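Local coordinates for lysyl-trna-dependent l-ysyl-phosphatidylgycerol synthase (Bacillus licheniformis, PDB 4V36), which probably transfers lysine from lysyl-tRNA to phosphatidylglycerol, a lipid modification that helps bacteria resist antimicrobial agents, at residues A[120-123]-A[124-127]; A[137-140]-A[141-145]. All coordinates share one frame; numbering follows the deposited sequence.

Overall arrangement
How a chain leaves a strand and reaches the next helix is illustrated by two local contacts in series. Contact 1 (residues 120-127) turns the chain at the end of strand 111-122; contact 2 (residues 137-145) lies in helix 134-145, which follows. Their centres are about 19 Å apart and their nearest atoms about 7 Å, so they do not touch, yet both pack on helix 236-251, contact 1 through Phe245 and contact 2 through Ile242 and Tyr243. Strand 255-261 separates strand 111-122 from strand 220-228, whose residues Asp224, Leu225, Met226 and Arg227 help line the lysine amide pocket. The family belongs to the acetyltransferase-like clan.

Contact 1: residues A[120-123]-A[124-127]; sequences IVDL and DTFT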
loop_
_atom_site.group_PDB
_atom_site.type_symbol
_atom_site.label_atom_id
_atom_site.label_comp_id
_atom_site.label_asym_id
_atom_site.label_seq_id
_atom_site.Cartn_x
_atom_site.Cartn_y
_atom_site.Cartn_z
ATOM N N ILE A 120 2.039 10.139 6.763
ATOM C CA ILE A 120 0.924 10.015 7.694
ATOM C C ILE A 120 0.396 11.390 8.084
ATOM O O ILE A 120 1.062 12.141 8.794
ATOM C CB ILE A 120 1.329 9.251 8.965
ATOM C CG1 ILE A 120 2.067 7.961 8.598
ATOM C CG2 ILE A 120 0.107 8.958 9.823
ATOM C CD1 ILE A 120 1.267 7.028 7.717
ATOM N N VAL A 121 -0.807 11.711 7.618
ATOM C CA VAL A 121 -1.395 13.024 7.851
ATOM C C VAL A 121 -2.317 13.033 9.065
ATOM O O VAL A 121 -3.242 12.228 9.160
ATOM C CB VAL A 121 -2.185 13.506 6.620
ATOM C CG1 VAL A 121 -2.898 14.815 6.919
ATOM C CG2 VAL A 121 -1.260 13.660 5.427
ATOM N N ASP A 122 -2.055 13.951 9.992
ATOM C CA ASP A 122 -2.912 14.146 11.156
ATOM C C ASP A 122 -4.217 14.813 10.729
ATOM O O ASP A 122 -4.225 15.975 10.327
ATOM C CB ASP A 122 -2.193 14.988 12.213
ATOM C CG ASP A 122 -2.870 14.937 13.575
ATOM O OD1 ASP A 122 -4.097 14.706 13.639
ATOM O OD2 ASP A 122 -2.167 15.131 14.589
ATOM N N LEU A 123 -5.318 14.073 10.824
ATOM C CA LEU A 123 -6.613 14.562 10.363
ATOM C C LEU A 123 -7.205 15.628 11.284
ATOM O O LEU A 123 -8.021 16.444 10.855
ATOM C CB LEU A 123 -7.598 13.400 10.220
ATOM C CG LEU A 123 -7.269 12.377 9.129
ATOM C CD1 LEU A 123 -8.334 11.295 9.068
ATOM C CD2 LEU A 123 -7.120 13.067 7.783
ATOM N N ASP A 124 -6.793 15.617 12.547
ATOM C CA ASP A 124 -7.295 16.586 13.514
ATOM C C ASP A 124 -6.699 17.969 13.291
ATOM O O ASP A 124 -7.385 18.980 13.447
ATOM C CB ASP A 124 -7.006 16.120 14.943
ATOM C CG ASP A 124 -7.885 14.961 15.365
ATOM O OD1 ASP A 124 -9.042 14.892 14.899
ATOM O OD2 ASP A 124 -7.419 14.121 16.164
ATOM N N THR A 125 -5.422 18.012 12.923
ATOM C CA THR A 125 -4.721 19.282 12.765
ATOM C C THR A 125 -4.610 19.718 11.306
ATOM O O THR A 125 -4.093 20.797 11.017
ATOM C CB THR A 125 -3.307 19.219 13.370
ATOM O OG1 THR A 125 -2.580 18.133 12.784
ATOM C CG2 THR A 125 -3.380 19.020 14.875
ATOM N N PHE A 126 -5.091 18.887 10.388
ATOM C CA PHE A 126 -5.076 19.252 8.976
ATOM C C PHE A 126 -6.178 20.253 8.658
ATOM O O PHE A 126 -7.298 20.137 9.153
ATOM C CB PHE A 126 -5.228 18.021 8.081
ATOM C CG PHE A 126 -5.431 18.355 6.629
ATOM C CD1 PHE A 126 -4.359 18.735 5.836
ATOM C CD2 PHE A 126 -6.692 18.300 6.059
ATOM C CE1 PHE A 126 -4.542 19.050 4.502
ATOM C CE2 PHE A 126 -6.881 18.614 4.725
ATOM C CZ PHE A 126 -5.805 18.989 3.947
ATOM N N THR A 127 -5.849 21.231 7.821
ATOM C CA THR A 127 -6.821 22.222 7.378
ATOM C C THR A 127 -6.344 22.902 6.101
ATOM O O THR A 127 -5.161 22.856 5.769
ATOM C CB THR A 127 -7.078 23.293 8.456
ATOM O OG1 THR A 127 -8.072 24.215 7.991
ATOM C CG2 THR A 127 -5.798 24.051 8.774
#
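The carboxylate oxygen OD1 of Asp122 accepts the backbone N-H of Asp124, with 3.0 Å between OD1 and N and an angle of 142° at the hydrogen. A side-chain oxygen reaching the amide two residues ahead defines an Asx turn, here at the end of strand 111-122. The donor meets OD1 on its anti side and lies 29° out of the carboxylate plane. Because CG of Asp122 stands opposite its own backbone N (chi1 -165°), the carboxylate can lean over the departing chain. A second, weak bond widens the turn into an Asx motif: Phe126 N lies 3.0 Å from Asp122 O, closing a loop in which Leu123 and Asp124 have helix-like backbone angles and Thr125 departs from them.

OG1 of Thr125 lies beside the Asp122 side chain, 3.2 Å from CB and 3.3 Å from CG of that aspartate. Asp122 and Asp124 also bring like charges together, with OD1 of the former 4.2 Å from OD2 of the latter. That proximity would be expected to cost some electrostatic energy, which a long, weak ion pair between Asp124 and Lys249 may partly offset.

Leu123 joins Val121 against Phe245 of helix 236-251, and the backbones of Val121 and Leu123 bond to Phe256 and Thr254, which ties the end of the strand to strand 255-261 and to Thr254 just before it. The Phe126 ring meets Phe245 edge-to-face, so the residue whose N-H gives the weak turn bond also anchors the loop on that helix. Val121 approaches the ring of Phe126 obliquely, and the contact between their aliphatic parts is made by Val121 CG1, 4.1 Å from Phe126 CB.

Contact 2: residues A[137-140]-A[141-145]; sequences RAIY and NRFER
Helix 134-145 ends with the regular i to i+4 ladder of an alpha helix, and side chains one turn apart lean on one another along it. Four backbone bonds join the two segments; the one from Glu144 N to Tyr140 O is 2.9 Å long. The same pair of residues meets again through its side chains in a CH-pi contact: CG of Glu144 sits over one face of the Tyr140 ring, 3.6 Å from its centroid and 17° off the normal. A bend at chi2 keeps CD of Glu144 beside the ring, 3.7 Å from Tyr140 CZ, and the rotation about CG-CD (chi3 -76°) brings the carboxylate and ring planes to within 6° of each other.

On another side of the helix, Ile139 and Phe143 run alongside each other in the same direction, with CG2 of Ile139 3.8 Å from CE1 of Phe143. Carbonyl O of Ile139 also faces the edge of that ring near its plane, 3.1 Å from Phe143 CD1. Phe143 continues onto Ala239 and Tyr243, which seats this helix on helix 236-251.

Arg137 reaches back to the carbonyls of Ile128 and Gly130, and Arg142 to that of Lys234, so both guanidinium groups fasten the helix to loops. The chemistry implies a divided role for Glu144: its methylene lies on an aromatic face, while its carboxylate, probably anionic, is steadied by the hydrogen bond between OE2 and Tyr243 OH.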
loop_
_atom_site.group_PDB
_atom_site.type_symbol
_atom_site.label_atom_id
_atom_site.label_comp_id
_atom_site.label_asym_id
_atom_site.label_seq_id
_atom_site.Cartn_x
_atom_site.Cartn_y
_atom_site.Cartn_z
ATOM N N ARG A 137 -6.700 25.298 -0.883
ATOM C CA ARG A 137 -8.016 25.884 -0.662
ATOM C C ARG A 137 -8.634 26.338 -1.981
ATOM O O ARG A 137 -9.851 26.283 -2.158
ATOM C CB ARG A 137 -7.928 27.057 0.319
ATOM C CG ARG A 137 -9.280 27.633 0.717
ATOM C CD ARG A 137 -9.159 28.660 1.835
ATOM N NE ARG A 137 -8.308 29.790 1.465
ATOM C CZ ARG A 137 -7.095 30.007 1.963
ATOM N NH1 ARG A 137 -6.584 29.176 2.861
ATOM N NH2 ARG A 137 -6.395 31.061 1.567
ATOM N N ALA A 138 -7.788 26.776 -2.907
ATOM C CA ALA A 138 -8.250 27.192 -4.226
ATOM C C ALA A 138 -8.787 25.999 -5.009
ATOM O O ALA A 138 -9.797 26.106 -5.706
ATOM C CB ALA A 138 -7.127 27.870 -4.994
ATOM N N ILE A 139 -8.105 24.864 -4.889
ATOM C CA ILE A 139 -8.519 23.641 -5.567
ATOM C C ILE A 139 -9.865 23.156 -5.040
ATOM O O ILE A 139 -10.751 22.795 -5.814
ATOM C CB ILE A 139 -7.472 22.523 -5.400
ATOM C CG1 ILE A 139 -6.127 22.967 -5.978
ATOM C CG2 ILE A 139 -7.945 21.240 -6.069
ATOM C CD1 ILE A 139 -5.042 21.920 -5.877
ATOM N N TYR A 140 -10.013 23.160 -3.720
ATOM C CA TYR A 140 -11.253 22.734 -3.082
ATOM C C TYR A 140 -12.425 23.618 -3.495
ATOM O O TYR A 140 -13.489 23.119 -3.862
ATOM C CB TYR A 140 -11.100 22.740 -1.558
ATOM C CG TYR A 140 -12.385 22.472 -0.807
ATOM C CD1 TYR A 140 -12.907 21.189 -0.719
ATOM C CD2 TYR A 140 -13.073 23.504 -0.178
ATOM C CE1 TYR A 140 -14.082 20.940 -0.030
ATOM C CE2 TYR A 140 -14.247 23.266 0.513
ATOM C CZ TYR A 140 -14.747 21.982 0.585
ATOM O OH TYR A 140 -15.915 21.741 1.272
ATOM N N ASN A 141 -12.221 24.930 -3.440
ATOM C CA ASN A 141 -13.270 25.883 -3.783
ATOM C C ASN A 141 -13.720 25.756 -5.232
ATOM O O ASN A 141 -14.904 25.896 -5.534
ATOM C CB ASN A 141 -12.800 27.313 -3.507
ATOM C CG ASN A 141 -12.632 27.596 -2.028
ATOM O OD1 ASN A 141 -13.342 27.036 -1.191
ATOM N ND2 ASN A 141 -11.689 28.471 -1.697
ATOM N N ARG A 142 -12.773 25.487 -6.125
ATOM C CA ARG A 142 -13.086 25.337 -7.542
ATOM C C ARG A 142 -13.943 24.098 -7.790
ATOM O O ARG A 142 -14.929 24.153 -8.526
ATOM C CB ARG A 142 -11.801 25.272 -8.369
ATOM C CG ARG A 142 -12.023 24.999 -9.849
ATOM C CD ARG A 142 -10.796 25.370 -10.668
ATOM N NE ARG A 142 -9.569 24.798 -10.122
ATOM C CZ ARG A 142 -9.062 23.623 -10.482
ATOM N NH1 ARG A 142 -9.679 22.884 -11.395
ATOM N NH2 ARG A 142 -7.939 23.185 -9.930
ATOM N N PHE A 143 -13.564 22.985 -7.168
ATOM C CA PHE A 143 -14.338 21.753 -7.267
ATOM C C PHE A 143 -15.717 21.926 -6.638
ATOM O O PHE A 143 -16.707 21.388 -7.132
ATOM C CB PHE A 143 -13.593 20.591 -6.604
ATOM C CG PHE A 143 -12.613 19.899 -7.511
ATOM C CD1 PHE A 143 -11.359 20.440 -7.745
ATOM C CD2 PHE A 143 -12.945 18.701 -8.127
ATOM C CE1 PHE A 143 -10.456 19.804 -8.579
ATOM C CE2 PHE A 143 -12.047 18.061 -8.961
ATOM C CZ PHE A 143 -10.801 18.613 -9.187
ATOM N N GLU A 144 -15.773 22.682 -5.546
ATOM C CA GLU A 144 -17.041 22.975 -4.886
ATOM C C GLU A 144 -17.895 23.898 -5.746
ATOM O O GLU A 144 -19.117 23.772 -5.781
ATOM C CB GLU A 144 -16.805 23.604 -3.512
ATOM C CG GLU A 144 -16.314 22.628 -2.456
ATOM C CD GLU A 144 -17.371 21.616 -2.064
ATOM O OE1 GLU A 144 -18.300 21.985 -1.316
ATOM O OE2 GLU A 144 -17.275 20.452 -2.508
ATOM N N ARG A 145 -17.241 24.825 -6.439
ATOM C CA ARG A 145 -17.936 25.776 -7.298
ATOM C C ARG A 145 -18.548 25.076 -8.505
ATOM O O ARG A 145 -19.708 25.303 -8.844
ATOM C CB ARG A 145 -16.982 26.880 -7.760
ATOM C CG ARG A 145 -17.662 28.042 -8.467
ATOM C CD ARG A 145 -16.646 29.022 -9.044
ATOM N NE ARG A 145 -15.596 29.361 -8.086
ATOM C CZ ARG A 145 -14.331 28.965 -8.192
ATOM N NH1 ARG A 145 -13.953 28.217 -9.220
ATOM N NH2 ARG A 145 -13.442 29.318 -7.273
#